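2-(hydroxymethyl)glutarate dehydrogenase (Eubacterium barkeri, PDB 3CKY) catalyses the NAD-dependent interconversion of 2-formylglutarate and (S)-2-hydroxymethylglutarate, a step in the fermentation of nicotinate. Local coordinates at residues K56-S61 with G82-A87; S61-T66 with E148-V153; T76-P81 with L106-V111; L179-N184 with D239-D244; S187-L192 with K287-M292. One frame throughout, in Å; residues are numbered along the deposited sequence.

Contact 1. Residues K56-S61 with G82-A87; sequences KVAAAS and GGVLSA
Val84 and Ala87 press against Ala58 and Ala59, so that a short, weakly bonded helix lies against the end of helix 54-60. Val84 is the longest of the four side chains, branching at CB. Its CG1 stands anti to the backbone N (chi1 163°), a turn that carries this methyl to the CB of Ala58, 4.0 Å away. The same CG1 packs against the CE of Met78, at 3.7 Å. CG2 is set beside the backbone N, and the side chain as a whole also touches Val77 and Asn54. Valine is short and stiff enough to fit between Ala58 and Met78, with CG1 meeting both.

Alanine suits the other three places, since the backbones come close. The CB atoms of Ala58 and Ala87 point at one another and meet at 3.8 Å, and the CB of Ala58 also lies 3.7 Å from the carbonyl O of Val84. Beside them the CA of Ala59 sends its hydrogen toward the O of Ala87, a CH···O contact of 3.3 Å with a bent angle of 126° at the hydrogen. No conventional hydrogen bond crosses the interface. The helix ends where Ser61 turns out of helical conformation, its OG bonded back to the O of Val57 at 2.8 Å.

In the nucleotide-binding domain, Val57 and Ser61 face strand 29-33 from one flank of helix 54-60. Helix 84-87 follows helix 71-79 after a short loop, is tied to it by backbone bonds of Val84 to Val77 and Leu85 to Met78, and brings Val84 beside Ile10, by similarity part of the NAD-binding stretch.

Contact 2. Residues S61-T66 with E148-V153; sequences SDIIFT and EKIQPV
Ile63 and Phe65 meet Ile150 and Val153 in an apolar strand-on-helix contact, buried between the parallel part of the sheet and helix 144-157 on one of its faces. The short axes of strand 63-66 and helix 148-153 pass 10.7 Å apart, normal spacing for a helix packed on a sheet. Their steep crossing, at -66°, lets the strand meet only a short part of the helix, and no hydrogen bond joins the two.

Ile63 reaches farthest. With CG1 beside the backbone N (chi1 -61°) and the chain extended beyond it, CD1 ends 3.8 Å from the CG2 of Val153 and 4.1 Å from the CG2 of Ile150. Isoleucine is long enough to span the space and branched enough to fill it near the strand. The two valine methyls are shared out: while CG2 takes Ile63, CG1 lies at the rim of the Phe65 ring, in its plane, 3.9 Å from CZ.

This is the layering of a Rossmann fold, in which helices cover both faces of a parallel sheet. Strand 63-66 lies between strands 6-10 and 93-96. Phe65 adds a ring contact to the first of them, beside the backbone bonds of Ile63 to Lys6 and Gly8: its ring meets that of Phe9, a predicted NAD-binding residue, their planes about 20° apart. Val153 touches Ile7 of the same strand, and Ile150 touches Val93 of the other neighbour.

Helix 144-157 is kinked at this point because Pro152 has no N-H to give to the preceding turn. The N of Val153 makes just a weak bond to the O of Ile150, 3.1 Å long.

Contact 3. Residues T76-P81 with L106-V111; sequences TVMNGP and LKMAKV
Met78 and Met108 carry a helix-to-helix contact in the Rossmann domain, where helices 71-79 and 102-114 belong to successive beta-alpha-beta connections around strand 93-96.

The main interaction is apolar and runs through sulfur. Met108 has its CB turned obliquely to the other helix, but the chain bends at chi2 (84°) and again at chi3, bringing SD across to the CB of Met78 at 3.7 Å. The CG of Met78 lies a little farther from the same sulfur, at 4.2 Å. Both chains are bent, and they pass each other at a slant. Methionine suits position 108 because its unbranched chain can bend to bring the sulfur onto Met78. Both residues also touch Tyr119 of strand 118-125, and Met108 touches Val74 and Glu75, earlier in helix 71-79.

The looser interactions lie toward the exposed rim. Asn79 points its CB toward the other helix and touches with its apolar part as well as its amide. Its polar head faces a valine here and makes no hydrogen bond to the other segment, consistent with a place at the surface. Val111 also packs on Leu85, so it serves two neighbours at once. At this outer edge the CB of Asn79 stands 4.5 Å from the SD of Met108, and its OD1 lies 4.4 Å from the CG1 of Val111.

Contact 4. Residues L179-N184 with D239-D244; sequences LLLGCN and DLQHKD
Gln241 lays its amide against Leu181 and Gly182, joining helix 238-255 to the long helix 169-197 in the all-helical C-terminal domain of this beta-hydroxyacid dehydrogenase family. The tight part is small and buried. The side chain leaves CB with CG anti to the backbone N (chi1 178°) and then bends at chi2, which brings the flat amide over the backbone of the opposite helix. There CD rests 3.5 Å from the CA of Gly182 and 3.7 Å from its N. Gly182 suits this position because any side chain would start out toward the glutamine and run into the amide. One flank of the amide also lies on Leu181, against CG and CD2, while Leu181 packs in turn on Ala218 of helix 217-228.

Cutting Gln241 back to an alanine is likely to take the lid off Gly182 and leave Leu181 uncovered on this side.

Around this core the contact is looser. Leu179 is partly covered and Asp244 slightly, but neither side chain comes into close touch. The polar residues Asp239 and Lys243 have partners outside the pair: Asp239 forms a salt bridge with Arg273, and Lys243, a predicted NAD-binding residue, gives its NZ to the O of Pro69 in the other domain. Helix 169-197 turns its far flank to the third subunit, where Cys183 meets Ser187 of that chain and Asn184 meets its own counterpart. Back at the tight spot, the Gln241 chain also passes close before the amide: its CG lies 4.1 Å from the CA of Gly182.

Contact 5. Residues S187-L192 with K287-M292; sequences SLAEAL and KVWEQM
Trp289 stands against Ala189 and Glu190, the centre of a helix-to-helix contact between short helix 286-293 and the long helix 169-197 of the C-terminal helical domain.

Along 287-292, Val288 comes first: its CG1 lies 4.0 Å above one face of the Trp289 ring, toward the rim. Trp289 follows. CG sits beside the backbone N (chi1 -57°), which swings the five-membered ring to the other helix. CD1 lies 4.1 Å from the CB of Ala189 and 3.8 Å from the backbone N of Glu190; alanine leaves room for so large a ring to come near the backbone.

The indole N-H has a polar partner too. NE1 gives its hydrogen to a water at 2.9 Å, and this water in turn donates to OE2 of Glu190 at 2.6 Å. The carboxylate is buried but well supplied: in the third subunit, OE1 bonds Thr262 and OE2 the backbone N of Met261. Set at the start of helix 260-274 of that chain, it is probably kept ionised.

Were Trp289 a leucine, the bridging water would probably lose its indole donor and a gap would open beside Ala189.

Met292, one turn on, puts its SD at the edge of the Trp289 ring, in plane, while its side chain also packs on Met292 of the fourth subunit. On the side of the indole facing helix 169-197, next to CD1, NE1 lies 3.9 Å from the CB of Glu190.

In the fold
The five contacts divide between the two domains. Contacts 1, 2 and 3 lie in the N-terminal Rossmann domain, their centres 12 to 18 Å apart; contacts 1 and 2 share Ser61, where helix 54-60 passes into strand 63-66, and contacts 1 and 3 are joined by the backbone bonds between helices 71-79 and 84-87. Contact 3 falls inside the chain loop that contact 2 closes. Contacts 4 and 5 come later, their centres 16 Å apart, both using helix 169-197. Contacts 1 and 5 are about 49 Å apart between centres. The first three thus lie within the nucleotide-binding domain, and the last two in the helical domain, where helix 169-197 also packs against the third subunit.

Contact 1. Residues K56-S61 with G82-A87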
# COMPACT_ATOMS: atom_id res chain seq x y z
N LYS A 56 45.00 6.37 -10.76
CA LYS A 56 45.80 7.26 -11.60
C LYS A 56 45.07 8.57 -11.87
O LYS A 56 45.64 9.65 -11.72
CB LYS A 56 46.15 6.58 -12.92
CG LYS A 56 47.22 5.50 -12.82
CD LYS A 56 48.62 6.04 -13.10
CE LYS A 56 48.94 6.05 -14.60
NZ LYS A 56 48.11 6.99 -15.39
N VAL A 57 43.80 8.47 -12.26
CA VAL A 57 42.97 9.66 -12.48
C VAL A 57 42.87 10.46 -11.18
O VAL A 57 43.04 11.68 -11.17
CB VAL A 57 41.55 9.30 -12.97
CG1 VAL A 57 40.71 10.56 -13.16
CG2 VAL A 57 41.61 8.50 -14.27
N ALA A 58 42.60 9.75 -10.08
CA ALA A 58 42.43 10.38 -8.76
C ALA A 58 43.64 11.22 -8.35
O ALA A 58 43.50 12.37 -7.92
CB ALA A 58 42.14 9.31 -7.71
N ALA A 59 44.84 10.64 -8.47
CA ALA A 59 46.07 11.32 -8.06
C ALA A 59 46.36 12.59 -8.87
O ALA A 59 46.91 13.55 -8.33
CB ALA A 59 47.25 10.36 -8.16
N ALA A 60 45.99 12.58 -10.15
CA ALA A 60 46.29 13.71 -11.05
C ALA A 60 45.27 14.85 -10.99
O ALA A 60 45.60 15.99 -11.33
CB ALA A 60 46.41 13.20 -12.48
N SER A 61 44.05 14.56 -10.54
CA SER A 61 42.92 15.48 -10.69
C SER A 61 42.60 16.32 -9.44
O SER A 61 42.88 15.91 -8.32
CB SER A 61 41.67 14.70 -11.11
OG SER A 61 41.93 13.95 -12.27
N GLY A 82 42.17 -0.24 -2.31
CA GLY A 82 42.83 0.62 -3.30
C GLY A 82 41.87 1.61 -3.95
O GLY A 82 41.92 1.84 -5.16
N GLY A 83 40.99 2.20 -3.14
CA GLY A 83 39.91 3.04 -3.65
C GLY A 83 40.36 4.39 -4.18
O GLY A 83 41.52 4.78 -4.04
N VAL A 84 39.41 5.11 -4.78
CA VAL A 84 39.65 6.45 -5.31
C VAL A 84 40.03 7.43 -4.19
O VAL A 84 40.97 8.21 -4.34
CB VAL A 84 38.41 6.97 -6.10
CG1 VAL A 84 38.46 8.48 -6.30
CG2 VAL A 84 38.32 6.24 -7.43
N LEU A 85 39.33 7.34 -3.06
CA LEU A 85 39.57 8.22 -1.91
C LEU A 85 41.02 8.17 -1.41
O LEU A 85 41.62 9.21 -1.15
CB LEU A 85 38.61 7.89 -0.76
CG LEU A 85 37.31 8.72 -0.61
CD1 LEU A 85 36.97 9.54 -1.84
CD2 LEU A 85 36.14 7.82 -0.22
N SER A 86 41.57 6.96 -1.30
CA SER A 86 42.94 6.80 -0.83
C SER A 86 43.98 7.42 -1.78
O SER A 86 45.08 7.77 -1.34
CB SER A 86 43.26 5.32 -0.59
OG SER A 86 43.34 4.60 -1.82
N ALA A 87 43.63 7.54 -3.06
CA ALA A 87 44.55 8.06 -4.08
C ALA A 87 44.39 9.56 -4.35
O ALA A 87 45.18 10.12 -5.11
CB ALA A 87 44.39 7.28 -5.37

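Contact 2. Residues S61-T66 with E148-V153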
# COMPACT_ATOMS: atom_id res chain seq x y z
N SER A 61 44.05 14.56 -10.54
CA SER A 61 42.92 15.48 -10.69
C SER A 61 42.60 16.32 -9.44
O SER A 61 42.88 15.91 -8.32
CB SER A 61 41.67 14.70 -11.11
OG SER A 61 41.93 13.95 -12.27
N ASP A 62 42.03 17.49 -9.68
CA ASP A 62 41.53 18.37 -8.62
C ASP A 62 40.04 18.19 -8.43
O ASP A 62 39.54 18.22 -7.31
CB ASP A 62 41.79 19.84 -8.97
CG ASP A 62 43.24 20.12 -9.31
OD1 ASP A 62 44.13 19.37 -8.86
OD2 ASP A 62 43.48 21.11 -10.03
N ILE A 63 39.33 18.03 -9.54
CA ILE A 63 37.89 17.77 -9.53
C ILE A 63 37.63 16.50 -10.33
O ILE A 63 38.02 16.40 -11.50
CB ILE A 63 37.10 18.95 -10.14
CG1 ILE A 63 37.33 20.22 -9.32
CG2 ILE A 63 35.60 18.60 -10.21
CD1 ILE A 63 36.80 21.49 -9.98
N ILE A 64 36.99 15.53 -9.69
CA ILE A 64 36.74 14.23 -10.30
C ILE A 64 35.24 14.00 -10.45
O ILE A 64 34.47 14.17 -9.50
CB ILE A 64 37.36 13.08 -9.46
CG1 ILE A 64 38.86 13.31 -9.25
CG2 ILE A 64 37.13 11.74 -10.15
CD1 ILE A 64 39.45 12.44 -8.16
N PHE A 65 34.83 13.64 -11.66
CA PHE A 65 33.45 13.33 -11.95
C PHE A 65 33.26 11.83 -12.02
O PHE A 65 34.10 11.10 -12.56
CB PHE A 65 33.04 13.95 -13.29
CG PHE A 65 32.92 15.44 -13.24
CD1 PHE A 65 34.00 16.25 -13.53
CD2 PHE A 65 31.72 16.04 -12.88
CE1 PHE A 65 33.90 17.63 -13.49
CE2 PHE A 65 31.60 17.41 -12.83
CZ PHE A 65 32.70 18.21 -13.14
N THR A 66 32.15 11.37 -11.45
CA THR A 66 31.75 9.98 -11.57
C THR A 66 30.24 9.86 -11.58
O THR A 66 29.54 10.71 -11.02
CB THR A 66 32.35 9.12 -10.42
OG1 THR A 66 32.35 7.74 -10.81
CG2 THR A 66 31.56 9.30 -9.12
N GLU A 148 31.06 27.21 -4.78
CA GLU A 148 31.75 28.28 -5.51
C GLU A 148 33.01 27.75 -6.18
O GLU A 148 33.34 28.13 -7.30
CB GLU A 148 32.13 29.42 -4.56
CG GLU A 148 30.94 30.20 -4.02
CD GLU A 148 31.31 31.13 -2.88
OE1 GLU A 148 30.44 31.36 -2.02
OE2 GLU A 148 32.46 31.63 -2.84
N LYS A 149 33.71 26.86 -5.48
CA LYS A 149 34.91 26.22 -6.00
C LYS A 149 34.61 25.51 -7.32
O LYS A 149 35.30 25.74 -8.31
CB LYS A 149 35.45 25.23 -4.96
CG LYS A 149 36.90 24.81 -5.14
CD LYS A 149 37.49 24.31 -3.82
CE LYS A 149 38.96 23.93 -3.96
NZ LYS A 149 39.63 23.68 -2.64
N ILE A 150 33.58 24.67 -7.35
CA ILE A 150 33.31 23.83 -8.52
C ILE A 150 32.39 24.45 -9.56
O ILE A 150 32.37 24.00 -10.70
CB ILE A 150 32.79 22.43 -8.12
CG1 ILE A 150 31.39 22.50 -7.49
CG2 ILE A 150 33.78 21.76 -7.16
CD1 ILE A 150 30.80 21.15 -7.18
N GLN A 151 31.66 25.50 -9.19
CA GLN A 151 30.64 26.12 -10.06
C GLN A 151 31.11 26.49 -11.48
O GLN A 151 30.41 26.19 -12.45
CB GLN A 151 30.02 27.34 -9.36
CG GLN A 151 28.96 28.10 -10.16
CD GLN A 151 29.55 29.11 -11.13
OE1 GLN A 151 30.57 29.75 -10.85
NE2 GLN A 151 28.91 29.27 -12.28
N PRO A 152 32.28 27.13 -11.61
CA PRO A 152 32.78 27.46 -12.96
C PRO A 152 32.98 26.25 -13.89
O PRO A 152 32.72 26.34 -15.08
CB PRO A 152 34.13 28.16 -12.68
CG PRO A 152 34.01 28.66 -11.28
CD PRO A 152 33.20 27.62 -10.56
N VAL A 153 33.45 25.14 -13.34
CA VAL A 153 33.60 23.90 -14.10
C VAL A 153 32.22 23.32 -14.44
O VAL A 153 31.97 22.90 -15.57
CB VAL A 153 34.47 22.86 -13.34
CG1 VAL A 153 34.50 21.52 -14.06
CG2 VAL A 153 35.88 23.40 -13.16

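Contact 3. Residues T76-P81 with L106-V111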
# COMPACT_ATOMS: atom_id res chain seq x y z
N THR A 76 32.44 0.66 -3.29
CA THR A 76 33.51 -0.17 -3.80
C THR A 76 34.55 0.68 -4.53
O THR A 76 35.74 0.57 -4.27
CB THR A 76 32.99 -1.28 -4.73
OG1 THR A 76 32.14 -2.17 -4.00
CG2 THR A 76 34.16 -2.07 -5.32
N VAL A 77 34.08 1.53 -5.44
CA VAL A 77 34.98 2.38 -6.22
C VAL A 77 35.72 3.39 -5.33
O VAL A 77 36.93 3.56 -5.46
CB VAL A 77 34.21 3.13 -7.34
CG1 VAL A 77 35.06 4.24 -7.94
CG2 VAL A 77 33.75 2.15 -8.41
N MET A 78 35.00 4.03 -4.43
CA MET A 78 35.56 5.13 -3.64
C MET A 78 36.34 4.63 -2.45
O MET A 78 37.49 5.01 -2.26
CB MET A 78 34.45 6.05 -3.13
CG MET A 78 33.71 6.78 -4.23
SD MET A 78 34.80 7.71 -5.33
CE MET A 78 35.43 8.96 -4.22
N ASN A 79 35.70 3.79 -1.65
CA ASN A 79 36.20 3.40 -0.34
C ASN A 79 36.80 2.00 -0.32
O ASN A 79 37.54 1.65 0.60
CB ASN A 79 35.05 3.51 0.68
CG ASN A 79 35.53 3.50 2.12
OD1 ASN A 79 34.77 3.16 3.03
ND2 ASN A 79 36.80 3.87 2.34
N GLY A 80 36.48 1.19 -1.33
CA GLY A 80 36.94 -0.20 -1.37
C GLY A 80 38.44 -0.29 -1.53
O GLY A 80 39.09 0.72 -1.81
N PRO A 81 39.01 -1.50 -1.34
CA PRO A 81 40.45 -1.73 -1.42
C PRO A 81 41.10 -0.99 -2.59
O PRO A 81 40.62 -1.10 -3.72
CB PRO A 81 40.55 -3.25 -1.62
CG PRO A 81 39.34 -3.79 -0.93
CD PRO A 81 38.27 -2.73 -1.03
N LEU A 106 26.04 11.09 2.10
CA LEU A 106 26.48 11.60 3.40
C LEU A 106 27.55 10.69 4.03
O LEU A 106 28.55 11.18 4.56
CB LEU A 106 25.31 11.76 4.39
CG LEU A 106 24.51 13.07 4.45
CD1 LEU A 106 25.33 14.26 3.96
CD2 LEU A 106 23.21 12.97 3.69
N LYS A 107 27.32 9.38 3.98
CA LYS A 107 28.30 8.40 4.47
C LYS A 107 29.64 8.62 3.80
O LYS A 107 30.67 8.74 4.47
CB LYS A 107 27.84 6.95 4.20
CG LYS A 107 27.08 6.30 5.35
CD LYS A 107 26.89 4.78 5.14
CE LYS A 107 25.47 4.41 4.65
NZ LYS A 107 25.29 4.54 3.17
N MET A 108 29.61 8.69 2.47
CA MET A 108 30.82 8.81 1.68
C MET A 108 31.53 10.14 1.93
O MET A 108 32.75 10.18 2.00
CB MET A 108 30.51 8.64 0.19
CG MET A 108 31.66 8.04 -0.60
SD MET A 108 31.75 6.23 -0.57
CE MET A 108 31.20 5.80 1.08
N ALA A 109 30.75 11.20 2.09
CA ALA A 109 31.31 12.51 2.40
C ALA A 109 32.06 12.52 3.73
O ALA A 109 33.07 13.21 3.88
CB ALA A 109 30.23 13.58 2.38
N LYS A 110 31.56 11.75 4.70
CA LYS A 110 32.21 11.65 6.00
C LYS A 110 33.56 10.94 5.92
O LYS A 110 34.52 11.39 6.53
CB LYS A 110 31.31 10.95 7.02
CG LYS A 110 30.35 11.89 7.74
CD LYS A 110 30.99 12.50 8.98
CE LYS A 110 30.95 11.53 10.16
NZ LYS A 110 31.44 12.17 11.41
N VAL A 111 33.63 9.83 5.17
CA VAL A 111 34.90 9.14 4.97
C VAL A 111 35.86 10.01 4.16
O VAL A 111 37.06 10.04 4.44
CB VAL A 111 34.73 7.73 4.30
CG1 VAL A 111 33.70 6.89 5.05
CG2 VAL A 111 34.36 7.84 2.84

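Contact 4. Residues L179-N184 with D239-D244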
# COMPACT_ATOMS: atom_id res chain seq x y z
N LEU A 179 10.11 10.53 -8.22
CA LEU A 179 9.02 9.96 -7.41
C LEU A 179 7.67 10.48 -7.91
O LEU A 179 6.74 9.72 -8.10
CB LEU A 179 9.26 10.37 -5.95
CG LEU A 179 8.30 10.27 -4.78
CD1 LEU A 179 9.07 10.76 -3.52
CD2 LEU A 179 6.98 11.03 -4.96
N LEU A 180 7.58 11.79 -8.12
CA LEU A 180 6.34 12.41 -8.55
C LEU A 180 5.99 11.99 -9.97
O LEU A 180 4.82 11.70 -10.24
CB LEU A 180 6.42 13.94 -8.44
CG LEU A 180 6.43 14.46 -7.00
CD1 LEU A 180 6.79 15.95 -6.97
CD2 LEU A 180 5.06 14.20 -6.34
N LEU A 181 6.99 11.97 -10.86
CA LEU A 181 6.81 11.44 -12.22
C LEU A 181 6.21 10.02 -12.19
O LEU A 181 5.24 9.73 -12.89
CB LEU A 181 8.14 11.41 -12.98
CG LEU A 181 8.13 10.83 -14.41
CD1 LEU A 181 7.09 11.56 -15.32
CD2 LEU A 181 9.52 10.87 -15.03
N GLY A 182 6.82 9.14 -11.39
CA GLY A 182 6.36 7.77 -11.26
C GLY A 182 4.96 7.63 -10.70
O GLY A 182 4.15 6.89 -11.24
N CYS A 183 4.68 8.35 -9.62
CA CYS A 183 3.35 8.36 -9.04
C CYS A 183 2.29 8.87 -10.02
O CYS A 183 1.21 8.29 -10.15
CB CYS A 183 3.31 9.21 -7.76
SG CYS A 183 4.16 8.51 -6.32
N ASN A 184 2.61 9.97 -10.69
CA ASN A 184 1.67 10.62 -11.59
C ASN A 184 1.33 9.69 -12.74
O ASN A 184 0.18 9.62 -13.17
CB ASN A 184 2.23 11.96 -12.11
CG ASN A 184 2.37 13.00 -11.02
OD1 ASN A 184 1.85 12.84 -9.91
ND2 ASN A 184 3.06 14.08 -11.33
N ASP A 239 12.20 -0.02 -15.97
CA ASP A 239 13.19 -0.45 -14.98
C ASP A 239 13.80 0.75 -14.26
O ASP A 239 14.02 0.70 -13.06
CB ASP A 239 14.31 -1.28 -15.61
CG ASP A 239 13.86 -2.68 -16.02
OD1 ASP A 239 12.98 -3.28 -15.37
OD2 ASP A 239 14.41 -3.21 -17.00
N LEU A 240 14.05 1.82 -15.00
CA LEU A 240 14.71 2.99 -14.43
C LEU A 240 13.78 3.80 -13.53
O LEU A 240 14.16 4.23 -12.45
CB LEU A 240 15.31 3.85 -15.53
CG LEU A 240 16.44 3.18 -16.31
CD1 LEU A 240 16.90 4.06 -17.48
CD2 LEU A 240 17.62 2.82 -15.38
N GLN A 241 12.55 3.98 -13.98
CA GLN A 241 11.53 4.63 -13.16
C GLN A 241 11.27 3.85 -11.85
O GLN A 241 11.08 4.45 -10.81
CB GLN A 241 10.22 4.76 -13.95
CG GLN A 241 9.09 5.38 -13.16
CD GLN A 241 9.42 6.80 -12.67
OE1 GLN A 241 9.80 7.00 -11.50
NE2 GLN A 241 9.29 7.78 -13.55
N HIS A 242 11.23 2.53 -11.95
CA HIS A 242 11.10 1.64 -10.81
C HIS A 242 12.29 1.79 -9.84
O HIS A 242 12.10 1.88 -8.63
CB HIS A 242 11.00 0.17 -11.27
CG HIS A 242 10.82 -0.80 -10.14
ND1 HIS A 242 9.60 -1.01 -9.54
CD2 HIS A 242 11.72 -1.56 -9.47
CE1 HIS A 242 9.75 -1.89 -8.56
NE2 HIS A 242 11.02 -2.23 -8.50
N LYS A 243 13.50 1.82 -10.39
CA LYS A 243 14.71 2.05 -9.60
C LYS A 243 14.60 3.39 -8.84
O LYS A 243 14.94 3.49 -7.66
CB LYS A 243 15.93 2.06 -10.53
CG LYS A 243 17.28 2.12 -9.86
CD LYS A 243 18.35 2.52 -10.88
CE LYS A 243 19.78 2.29 -10.37
NZ LYS A 243 20.30 3.36 -9.43
N ASP A 244 14.13 4.42 -9.54
CA ASP A 244 13.97 5.75 -8.95
C ASP A 244 12.98 5.73 -7.79
O ASP A 244 13.23 6.35 -6.76
CB ASP A 244 13.52 6.76 -10.00
CG ASP A 244 14.63 7.15 -10.96
OD1 ASP A 244 15.81 6.88 -10.65
OD2 ASP A 244 14.33 7.75 -12.02

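Contact 5. Residues S187-L192 with K287-M292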
# COMPACT_ATOMS: atom_id res chain seq x y z
N SER A 187 -0.90 6.76 -11.47
CA SER A 187 -2.26 7.26 -11.32
C SER A 187 -2.95 7.41 -12.69
O SER A 187 -4.10 7.04 -12.87
CB SER A 187 -2.26 8.61 -10.60
OG SER A 187 -1.67 8.52 -9.31
N LEU A 188 -2.21 7.95 -13.65
CA LEU A 188 -2.71 8.12 -15.01
C LEU A 188 -3.13 6.79 -15.64
O LEU A 188 -4.19 6.67 -16.29
CB LEU A 188 -1.65 8.81 -15.88
CG LEU A 188 -2.08 9.21 -17.30
CD1 LEU A 188 -3.28 10.19 -17.28
CD2 LEU A 188 -0.90 9.77 -18.08
N ALA A 189 -2.31 5.77 -15.42
CA ALA A 189 -2.55 4.44 -15.99
C ALA A 189 -3.96 3.91 -15.67
O ALA A 189 -4.73 3.56 -16.60
CB ALA A 189 -1.49 3.47 -15.51
N GLU A 190 -4.28 3.84 -14.37
CA GLU A 190 -5.58 3.33 -13.93
C GLU A 190 -6.73 4.28 -14.33
O GLU A 190 -7.82 3.82 -14.68
CB GLU A 190 -5.58 3.04 -12.43
CG GLU A 190 -5.52 4.27 -11.52
CD GLU A 190 -5.34 3.93 -10.05
OE1 GLU A 190 -6.10 4.45 -9.19
OE2 GLU A 190 -4.43 3.14 -9.74
N ALA A 191 -6.46 5.59 -14.29
CA ALA A 191 -7.44 6.61 -14.68
C ALA A 191 -7.91 6.48 -16.12
O ALA A 191 -9.11 6.61 -16.42
CB ALA A 191 -6.87 8.01 -14.46
N LEU A 192 -6.97 6.25 -17.02
CA LEU A 192 -7.27 6.13 -18.44
C LEU A 192 -8.07 4.87 -18.74
O LEU A 192 -9.01 4.89 -19.53
CB LEU A 192 -5.99 6.16 -19.26
CG LEU A 192 -5.25 7.51 -19.32
CD1 LEU A 192 -3.96 7.36 -20.12
CD2 LEU A 192 -6.14 8.59 -19.93
N LYS A 287 -0.40 -1.31 -19.53
CA LYS A 287 -0.64 -2.68 -20.00
C LYS A 287 -0.95 -3.66 -18.85
O LYS A 287 -1.65 -4.65 -19.07
CB LYS A 287 0.56 -3.20 -20.76
CG LYS A 287 0.83 -2.50 -22.08
CD LYS A 287 2.00 -3.19 -22.79
CE LYS A 287 2.49 -2.38 -23.95
NZ LYS A 287 3.50 -3.15 -24.74
N VAL A 288 -0.45 -3.38 -17.65
CA VAL A 288 -0.86 -4.14 -16.44
C VAL A 288 -2.38 -4.20 -16.28
O VAL A 288 -2.95 -5.27 -16.08
CB VAL A 288 -0.25 -3.59 -15.14
CG1 VAL A 288 -0.85 -4.33 -13.92
CG2 VAL A 288 1.28 -3.71 -15.15
N TRP A 289 -3.04 -3.06 -16.42
CA TRP A 289 -4.48 -2.99 -16.23
C TRP A 289 -5.26 -3.47 -17.45
O TRP A 289 -6.31 -4.09 -17.32
CB TRP A 289 -4.89 -1.57 -15.83
CG TRP A 289 -4.19 -1.07 -14.58
CD1 TRP A 289 -3.52 0.10 -14.44
CD2 TRP A 289 -4.08 -1.75 -13.31
NE1 TRP A 289 -3.01 0.20 -13.16
CE2 TRP A 289 -3.33 -0.92 -12.45
CE3 TRP A 289 -4.53 -2.99 -12.82
CZ2 TRP A 289 -3.03 -1.27 -11.12
CZ3 TRP A 289 -4.23 -3.35 -11.50
CH2 TRP A 289 -3.48 -2.48 -10.67
N GLU A 290 -4.74 -3.18 -18.64
CA GLU A 290 -5.32 -3.65 -19.90
C GLU A 290 -5.38 -5.16 -19.95
O GLU A 290 -6.38 -5.74 -20.34
CB GLU A 290 -4.54 -3.12 -21.11
CG GLU A 290 -4.61 -1.61 -21.23
CD GLU A 290 -3.85 -1.05 -22.41
OE1 GLU A 290 -4.45 -0.24 -23.16
OE2 GLU A 290 -2.66 -1.42 -22.59
N GLN A 291 -4.29 -5.79 -19.53
CA GLN A 291 -4.23 -7.23 -19.56
C GLN A 291 -5.21 -7.81 -18.54
O GLN A 291 -5.88 -8.80 -18.82
CB GLN A 291 -2.80 -7.72 -19.30
CG GLN A 291 -2.64 -9.24 -19.26
CD GLN A 291 -3.16 -9.94 -20.51
OE1 GLN A 291 -2.83 -9.55 -21.64
NE2 GLN A 291 -3.96 -11.00 -20.32
N MET A 292 -5.31 -7.19 -17.37
CA MET A 292 -6.17 -7.70 -16.31
C MET A 292 -7.66 -7.51 -16.60
O MET A 292 -8.48 -8.34 -16.20
CB MET A 292 -5.82 -7.01 -14.99
CG MET A 292 -6.28 -7.76 -13.75
SD MET A 292 -5.84 -6.88 -12.25
CE MET A 292 -4.04 -6.96 -12.28
O HOH W 1 -2.43 2.38 -11.27